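Local coordinates for ribosomal RNA small subunit methyltransferase E (Bacillus subtilis, PDB 1VHK) that probably methylates N3 of a specific uridine in 16S ribosomal RNA, using S-adenosyl-L-methionine as methyl donor and acting on the assembled 30S subunit, at the interface of chains A and B. Residues are numbered along the deposited sequence; one frame, centred on the assembly and turned at random. Chains: chain A/B, Hypothetical protein yqeU.

Contact 1: the interface of chains A and B. Residues chain A 188, 228, 230, 242, 246; chain B 248-249, 253.
A:Tyr242 reaches across to B:Ser248 and B:Leu253, and shows how one tyrosine can serve a polar and an apolar partner with the same end of its ring. Its CG lies anti to the backbone N (chi1 178°), directing the ring away from its helix toward the other subunit. The phenol OH hydrogen-bonds the hydroxyl OG of B:Ser248 at 2.5 Å, with OG in the ring plane at the edge. The serine CB packs against the same side of the ring, 3.7 Å from A:Tyr242 CE1. Past the hydroxyl, B:Leu253 divides its two methyls: CD1 lies 3.7 Å from A:Tyr242 OH and also touches A:Phe188 at CD2, whereas CD2 packs beside the backbone N of A:Gly230, 3.9 Å away. B:Tyr249, one turn earlier than the leucine, takes the small methyl of A:Ala246, whose CB is 3.7 Å from the ring atom CD1. One face of that ring also looks toward the carbonyl O of A:Ala246, which is offset toward the rim. Most of this patch belongs to helix 239-253 of both chains, with A:Phe188 added from helix 187-193 and A:Gly228 and A:Gly230 from the loop preceding the long helix.

Contact 2: the interface of chains A and B. Residues chain A 77-79, 248, 252-253; chain B 230-232, 242.
A salt bridge set in a network of hydrogen bonds joins B:Arg232 to A:Glu252 and the A:Arg77 backbone, fastening a loop of one subunit to helix 239-253 and loop 77-79 of the other in what is probably the functional dimer. B:Arg232 grips the carboxylate end-on, one nitrogen to each oxygen. NH2 meets OE1 of A:Glu252 on its syn lone pair at 3.0 Å, in a nearly straight bond. NH1 meets OE2 at 2.9 Å, also on the syn side but out of the carboxylate plane. The two flat groups are nearly coplanar, 24° apart. A bend at chi3 (-81°) turns the guanidinium so that NH2 can also donate to the carbonyl O of A:Arg77 at 2.9 Å, which lies in the guanidinium plane. The carboxylate oxygens and the backbone carbonyl together fix the group's rotation, and A:Leu79 borders one face near the rim.

Behind the salt bridge, A:Ser248 OG gives a hydrogen bond to A:Glu252 OE2, which thus accepts from both the serine and B:Arg232 NH1. Since the same serine pairs with the B:Tyr242 hydroxyl, the tyrosine is plausibly the donor there. The extended side chain of A:Arg77 runs antiparallel to B:Pro231 and brings its guanidinium edge toward the proline carbonyl O. The patch unites the end of helix 239-253 and loop 77-79 of chain A with loop 230-232 and the start of helix 239-253 of chain B.

Contact 3: the interface of chains A and B. Residues chain A 97, 235, 237-238, 241; chain B 97, 101, 104, 241.
Here the interface is mixed, aromatic where A:Trp97 meets B:Trp97 near the two-fold axis and charged at its flank; it brings the two copies of helix 94-104 together and ties that of chain B to the 235-238 loop of chain A. The tryptophans meet edge-to-face with planes 82° apart. The indole NE1 edge of A:Trp97 points at the benzo ring of B:Trp97, 3.7 Å from CE3. The two copies adopt different rotamers, chi1 -143° in chain A against -44° in chain B, so the local pairing departs from exact symmetry. The other end of the A:Trp97 ring touches B:Leu241, CH2 to CD1 at 3.8 Å, while the B:Lys101 chain slides past it in the opposite direction. The lysine NZ then reaches A:Glu237 OE2 at 3.0 Å, from above the carboxylate plane.

B:Glu104 supplies the other anchor. Its OE2 accepts from the backbone N of A:Arg235 at 2.7 Å, nearly along the C-O axis, and from the hydroxyl OG1 of A:Thr238, well above the carboxylate plane. OE1 faces A:Arg235 NE in a longer salt bridge of 3.3 Å. Together these bonds hold the 235-238 loop, which in SPOUT methyltransferases belongs to the knotted cofactor-binding region; dimerisation may therefore support the active site.

Contact 1: the interface of chains A and B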
loop_
_atom_site.group_PDB
_atom_site.type_symbol
_atom_site.label_atom_id
_atom_site.label_comp_id
_atom_site.label_asym_id
_atom_site.label_seq_id
_atom_site.Cartn_x
_atom_site.Cartn_y
_atom_site.Cartn_z
ATOM N N PHE A 188 -3.615 -17.228 6.585
ATOM C CA PHE A 188 -2.885 -16.313 5.766
ATOM C C PHE A 188 -1.402 -16.426 5.805
ATOM O O PHE A 188 -0.810 -16.668 4.726
ATOM C CB PHE A 188 -3.370 -14.862 5.898
ATOM C CG PHE A 188 -2.932 -13.925 4.813
ATOM C CD1 PHE A 188 -3.564 -13.899 3.584
ATOM C CD2 PHE A 188 -1.878 -13.038 5.026
ATOM C CE1 PHE A 188 -3.180 -13.008 2.586
ATOM C CE2 PHE A 188 -1.513 -12.135 4.054
ATOM C CZ PHE A 188 -2.142 -12.124 2.827
ATOM N N GLY A 228 -8.380 -14.093 8.284
ATOM C CA GLY A 228 -8.479 -12.776 8.888
ATOM C C GLY A 228 -7.177 -12.027 8.524
ATOM O O GLY A 228 -6.171 -12.699 8.277
ATOM N N GLY A 230 -5.716 -9.497 10.432
ATOM C CA GLY A 230 -5.480 -8.722 11.653
ATOM C C GLY A 230 -6.815 -8.557 12.381
ATOM O O GLY A 230 -7.894 -8.828 11.839
ATOM N N TYR A 242 -3.187 -3.949 2.751
ATOM C CA TYR A 242 -2.586 -4.743 3.817
ATOM C C TYR A 242 -2.083 -6.077 3.261
ATOM O O TYR A 242 -0.934 -6.505 3.447
ATOM C CB TYR A 242 -3.682 -5.014 4.862
ATOM C CG TYR A 242 -3.282 -5.863 6.030
ATOM C CD1 TYR A 242 -3.043 -5.258 7.260
ATOM C CD2 TYR A 242 -3.146 -7.251 5.936
ATOM C CE1 TYR A 242 -2.672 -6.003 8.364
ATOM C CE2 TYR A 242 -2.762 -8.002 7.026
ATOM C CZ TYR A 242 -2.533 -7.377 8.240
ATOM O OH TYR A 242 -2.158 -8.099 9.353
ATOM N N ALA A 246 1.726 -7.226 3.215
ATOM C CA ALA A 246 2.172 -8.392 3.985
ATOM C C ALA A 246 2.877 -9.385 3.072
ATOM O O ALA A 246 3.976 -9.855 3.401
ATOM C CB ALA A 246 0.986 -9.024 4.701
ATOM N N SER B 248 1.871 -5.409 11.485
ATOM C CA SER B 248 0.803 -6.269 11.954
ATOM C C SER B 248 1.092 -7.721 11.537
ATOM O O SER B 248 0.910 -8.670 12.302
ATOM C CB SER B 248 -0.530 -5.817 11.398
ATOM O OG SER B 248 -1.492 -6.883 11.443
ATOM N N TYR B 249 1.632 -7.854 10.298
ATOM C CA TYR B 249 1.972 -9.177 9.807
ATOM C C TYR B 249 2.995 -9.872 10.718
ATOM O O TYR B 249 2.708 -10.972 11.207
ATOM C CB TYR B 249 2.412 -9.131 8.360
ATOM C CG TYR B 249 2.684 -10.498 7.772
ATOM C CD1 TYR B 249 1.669 -11.367 7.449
ATOM C CD2 TYR B 249 3.995 -10.919 7.590
ATOM C CE1 TYR B 249 1.937 -12.621 6.907
ATOM C CE2 TYR B 249 4.279 -12.187 7.092
ATOM C CZ TYR B 249 3.238 -13.015 6.745
ATOM O OH TYR B 249 3.525 -14.254 6.201
ATOM N N LEU B 253 0.351 -11.818 12.935
ATOM C CA LEU B 253 -0.076 -13.006 12.176
ATOM C C LEU B 253 0.976 -14.110 12.262
ATOM O O LEU B 253 0.672 -15.304 12.120
ATOM C CB LEU B 253 -0.417 -12.686 10.754
ATOM C CG LEU B 253 -1.502 -11.710 10.344
ATOM C CD1 LEU B 253 -1.628 -11.697 8.802
ATOM C CD2 LEU B 253 -2.841 -12.018 10.972
#

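Contact 2: the interface of chains A and B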
loop_
_atom_site.group_PDB
_atom_site.type_symbol
_atom_site.label_atom_id
_atom_site.label_comp_id
_atom_site.label_asym_id
_atom_site.label_seq_id
_atom_site.Cartn_x
_atom_site.Cartn_y
_atom_site.Cartn_z
ATOM N N ARG A 77 11.595 -5.808 -10.188
ATOM C CA ARG A 77 10.896 -5.382 -8.971
ATOM C C ARG A 77 9.560 -6.053 -8.816
ATOM O O ARG A 77 8.738 -5.576 -8.037
ATOM C CB ARG A 77 10.813 -3.860 -8.937
ATOM C CG ARG A 77 12.153 -3.163 -9.000
ATOM C CD ARG A 77 12.015 -1.658 -9.059
ATOM N NE ARG A 77 13.286 -0.950 -9.158
ATOM C CZ ARG A 77 13.934 -0.652 -10.276
ATOM N NH1 ARG A 77 13.447 -1.011 -11.453
ATOM N NH2 ARG A 77 15.094 0.019 -10.200
ATOM N N GLU A 78 9.372 -7.189 -9.487
ATOM C CA GLU A 78 8.094 -7.901 -9.411
ATOM C C GLU A 78 7.993 -8.793 -8.190
ATOM O O GLU A 78 8.997 -9.291 -7.671
ATOM C CB GLU A 78 7.838 -8.666 -10.702
ATOM C CG GLU A 78 7.493 -7.825 -11.916
ATOM C CD GLU A 78 6.329 -6.882 -11.809
ATOM O OE1 GLU A 78 5.210 -7.247 -11.351
ATOM O OE2 GLU A 78 6.479 -5.689 -12.188
ATOM N N LEU A 79 6.796 -8.876 -7.598
ATOM C CA LEU A 79 6.602 -9.791 -6.463
ATOM C C LEU A 79 6.993 -11.210 -6.906
ATOM O O LEU A 79 6.625 -11.603 -8.017
ATOM C CB LEU A 79 5.143 -9.862 -6.053
ATOM C CG LEU A 79 4.544 -8.928 -5.051
ATOM C CD1 LEU A 79 3.102 -9.351 -4.732
ATOM C CD2 LEU A 79 5.373 -8.789 -3.788
ATOM N N SER A 248 4.575 -8.852 0.423
ATOM C CA SER A 248 5.866 -8.256 0.150
ATOM C C SER A 248 6.824 -8.419 1.333
ATOM O O SER A 248 7.989 -8.810 1.144
ATOM C CB SER A 248 5.753 -6.781 -0.198
ATOM O OG SER A 248 7.021 -6.136 -0.158
ATOM N N GLU A 252 9.715 -10.846 0.348
ATOM C CA GLU A 252 10.848 -10.030 -0.015
ATOM C C GLU A 252 11.679 -9.453 1.124
ATOM O O GLU A 252 12.855 -9.113 0.897
ATOM C CB GLU A 252 10.407 -8.861 -0.911
ATOM C CG GLU A 252 9.425 -9.201 -2.004
ATOM C CD GLU A 252 8.898 -7.962 -2.696
ATOM O OE1 GLU A 252 8.992 -7.908 -3.946
ATOM O OE2 GLU A 252 8.434 -7.034 -2.001
ATOM N N LEU A 253 11.147 -9.164 2.287
ATOM C CA LEU A 253 11.820 -8.593 3.417
ATOM C C LEU A 253 12.389 -9.607 4.388
ATOM O O LEU A 253 13.386 -9.332 5.085
ATOM C CB LEU A 253 10.901 -7.594 4.160
ATOM C CG LEU A 253 11.210 -6.111 3.881
ATOM C CD1 LEU A 253 11.379 -5.880 2.384
ATOM C CD2 LEU A 253 10.146 -5.185 4.438
ATOM N N GLY B 230 10.720 -2.434 0.555
ATOM C CA GLY B 230 10.518 -3.215 -0.672
ATOM C C GLY B 230 11.155 -2.484 -1.857
ATOM O O GLY B 230 11.443 -1.298 -1.818
ATOM N N PRO B 231 11.281 -3.184 -2.973
ATOM C CA PRO B 231 11.848 -2.654 -4.186
ATOM C C PRO B 231 10.918 -1.827 -5.041
ATOM O O PRO B 231 11.402 -1.296 -6.069
ATOM C CB PRO B 231 12.313 -3.921 -4.906
ATOM C CG PRO B 231 11.253 -4.914 -4.546
ATOM C CD PRO B 231 10.830 -4.604 -3.138
ATOM N N ARG B 232 9.615 -1.698 -4.758
ATOM C CA ARG B 232 8.796 -0.825 -5.636
ATOM C C ARG B 232 8.701 0.589 -5.105
ATOM O O ARG B 232 8.613 0.860 -3.900
ATOM C CB ARG B 232 7.412 -1.437 -5.899
ATOM C CG ARG B 232 7.493 -2.818 -6.566
ATOM C CD ARG B 232 6.104 -3.524 -6.503
ATOM N NE ARG B 232 5.942 -4.115 -5.177
ATOM C CZ ARG B 232 6.685 -5.103 -4.678
ATOM N NH1 ARG B 232 6.465 -5.512 -3.427
ATOM N NH2 ARG B 232 7.591 -5.731 -5.397
ATOM N N TYR B 242 1.998 0.501 4.087
ATOM C CA TYR B 242 2.811 -0.691 3.916
ATOM C C TYR B 242 3.519 -1.025 5.238
ATOM O O TYR B 242 3.459 -2.161 5.705
ATOM C CB TYR B 242 3.825 -0.437 2.795
ATOM C CG TYR B 242 4.803 -1.563 2.588
ATOM C CD1 TYR B 242 4.625 -2.441 1.515
ATOM C CD2 TYR B 242 5.886 -1.770 3.448
ATOM C CE1 TYR B 242 5.492 -3.483 1.320
ATOM C CE2 TYR B 242 6.749 -2.830 3.250
ATOM C CZ TYR B 242 6.543 -3.679 2.182
ATOM O OH TYR B 242 7.403 -4.737 1.959
#

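Contact 3: the interface of chains A and B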
loop_
_atom_site.group_PDB
_atom_site.type_symbol
_atom_site.label_atom_id
_atom_site.label_comp_id
_atom_site.label_asym_id
_atom_site.label_seq_id
_atom_site.Cartn_x
_atom_site.Cartn_y
_atom_site.Cartn_z
ATOM N N TRP A 97 -8.651 3.658 -6.414
ATOM C CA TRP A 97 -7.659 3.677 -5.340
ATOM C C TRP A 97 -7.102 2.272 -5.143
ATOM O O TRP A 97 -5.918 2.048 -4.968
ATOM C CB TRP A 97 -8.308 4.167 -4.041
ATOM C CG TRP A 97 -7.437 5.034 -3.190
ATOM C CD1 TRP A 97 -7.107 6.346 -3.429
ATOM C CD2 TRP A 97 -6.777 4.679 -1.965
ATOM N NE1 TRP A 97 -6.274 6.818 -2.440
ATOM C CE2 TRP A 97 -6.066 5.816 -1.524
ATOM C CE3 TRP A 97 -6.712 3.501 -1.204
ATOM C CZ2 TRP A 97 -5.310 5.819 -0.350
ATOM C CZ3 TRP A 97 -5.968 3.519 -0.050
ATOM C CH2 TRP A 97 -5.263 4.661 0.366
ATOM N N ARG A 235 -11.477 -1.268 5.739
ATOM C CA ARG A 235 -12.375 -0.869 4.660
ATOM C C ARG A 235 -12.019 -1.620 3.387
ATOM O O ARG A 235 -10.918 -2.153 3.229
ATOM C CB ARG A 235 -12.353 0.655 4.466
ATOM C CG ARG A 235 -12.801 1.405 5.725
ATOM C CD ARG A 235 -12.448 2.867 5.700
ATOM N NE ARG A 235 -12.544 3.506 7.023
ATOM C CZ ARG A 235 -13.134 4.671 7.242
ATOM N NH1 ARG A 235 -13.177 5.190 8.462
ATOM N NH2 ARG A 235 -13.718 5.351 6.239
ATOM N N GLU A 237 -11.230 -0.698 0.443
ATOM C CA GLU A 237 -10.094 -0.122 -0.234
ATOM C C GLU A 237 -8.814 -0.373 0.569
ATOM O O GLU A 237 -7.738 -0.492 -0.030
ATOM C CB GLU A 237 -10.311 1.348 -0.562
ATOM C CG GLU A 237 -10.470 2.305 0.572
ATOM C CD GLU A 237 -11.806 2.388 1.246
ATOM O OE1 GLU A 237 -12.584 1.405 1.275
ATOM O OE2 GLU A 237 -12.142 3.470 1.808
ATOM N N THR A 238 -8.942 -0.708 1.849
ATOM C CA THR A 238 -7.822 -0.943 2.749
ATOM C C THR A 238 -7.351 -2.380 2.815
ATOM O O THR A 238 -6.130 -2.627 2.684
ATOM C CB THR A 238 -8.094 -0.432 4.177
ATOM O OG1 THR A 238 -8.752 0.845 4.128
ATOM C CG2 THR A 238 -6.803 -0.268 4.961
ATOM N N LEU A 241 -4.648 -3.724 0.361
ATOM C CA LEU A 241 -3.392 -3.007 0.532
ATOM C C LEU A 241 -2.544 -3.679 1.622
ATOM O O LEU A 241 -1.398 -4.025 1.370
ATOM C CB LEU A 241 -3.691 -1.563 0.913
ATOM C CG LEU A 241 -3.812 -0.558 -0.228
ATOM C CD1 LEU A 241 -4.378 -1.169 -1.519
ATOM C CD2 LEU A 241 -4.665 0.607 0.239
ATOM N N TRP B 97 -6.036 11.026 4.026
ATOM C CA TRP B 97 -5.956 9.640 3.659
ATOM C C TRP B 97 -5.023 8.868 4.616
ATOM O O TRP B 97 -5.434 7.881 5.213
ATOM C CB TRP B 97 -5.524 9.407 2.225
ATOM C CG TRP B 97 -6.138 10.248 1.163
ATOM C CD1 TRP B 97 -7.223 11.077 1.273
ATOM C CD2 TRP B 97 -5.706 10.361 -0.206
ATOM N NE1 TRP B 97 -7.474 11.719 0.091
ATOM C CE2 TRP B 97 -6.561 11.284 -0.843
ATOM C CE3 TRP B 97 -4.682 9.776 -0.952
ATOM C CZ2 TRP B 97 -6.430 11.628 -2.193
ATOM C CZ3 TRP B 97 -4.557 10.122 -2.287
ATOM C CH2 TRP B 97 -5.416 11.048 -2.897
ATOM N N LYS B 101 -6.530 5.684 6.872
ATOM C CA LYS B 101 -6.061 4.342 6.625
ATOM C C LYS B 101 -5.109 3.879 7.710
ATOM O O LYS B 101 -5.158 2.692 8.102
ATOM C CB LYS B 101 -5.417 4.255 5.234
ATOM C CG LYS B 101 -6.437 3.925 4.154
ATOM C CD LYS B 101 -7.442 5.043 3.946
ATOM C CE LYS B 101 -8.407 4.706 2.805
ATOM N NZ LYS B 101 -9.767 4.417 3.298
ATOM N N GLU B 104 -6.878 2.800 10.823
ATOM C CA GLU B 104 -7.473 1.460 10.718
ATOM C C GLU B 104 -6.403 0.386 10.726
ATOM O O GLU B 104 -6.632 -0.756 11.127
ATOM C CB GLU B 104 -8.488 1.393 9.619
ATOM C CG GLU B 104 -8.011 1.194 8.209
ATOM C CD GLU B 104 -9.107 1.461 7.166
ATOM O OE1 GLU B 104 -9.409 2.643 6.931
ATOM O OE2 GLU B 104 -9.656 0.484 6.606
ATOM N N LEU B 241 1.141 2.990 4.902
ATOM C CA LEU B 241 0.202 1.876 4.993
ATOM C C LEU B 241 0.938 0.546 4.871
ATOM O O LEU B 241 0.495 -0.468 5.415
ATOM C CB LEU B 241 -0.920 1.995 3.959
ATOM C CG LEU B 241 -1.438 3.408 3.707
ATOM C CD1 LEU B 241 -2.700 3.365 2.852
ATOM C CD2 LEU B 241 -1.687 4.179 5.004
#

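Helix 239-253 runs through all three patches, an example of one element recurring throughout a two-fold interface. Its C-terminal half serves contact 1 from chain B and contact 2 from chain A, and these two are overlapping symmetry-related regions, sharing positions 230, 242, 248 and 253 with the chains exchanged. Their C-alpha centres lie about 16 Å apart. Contact 3 uses the start of the helix, at position 241, and sits about 14 Å from contact 1 and 18 Å from contact 2. Loop residues 228-238 link the three, so pairing of the subunits and shaping of this catalytic-domain loop are likely coupled.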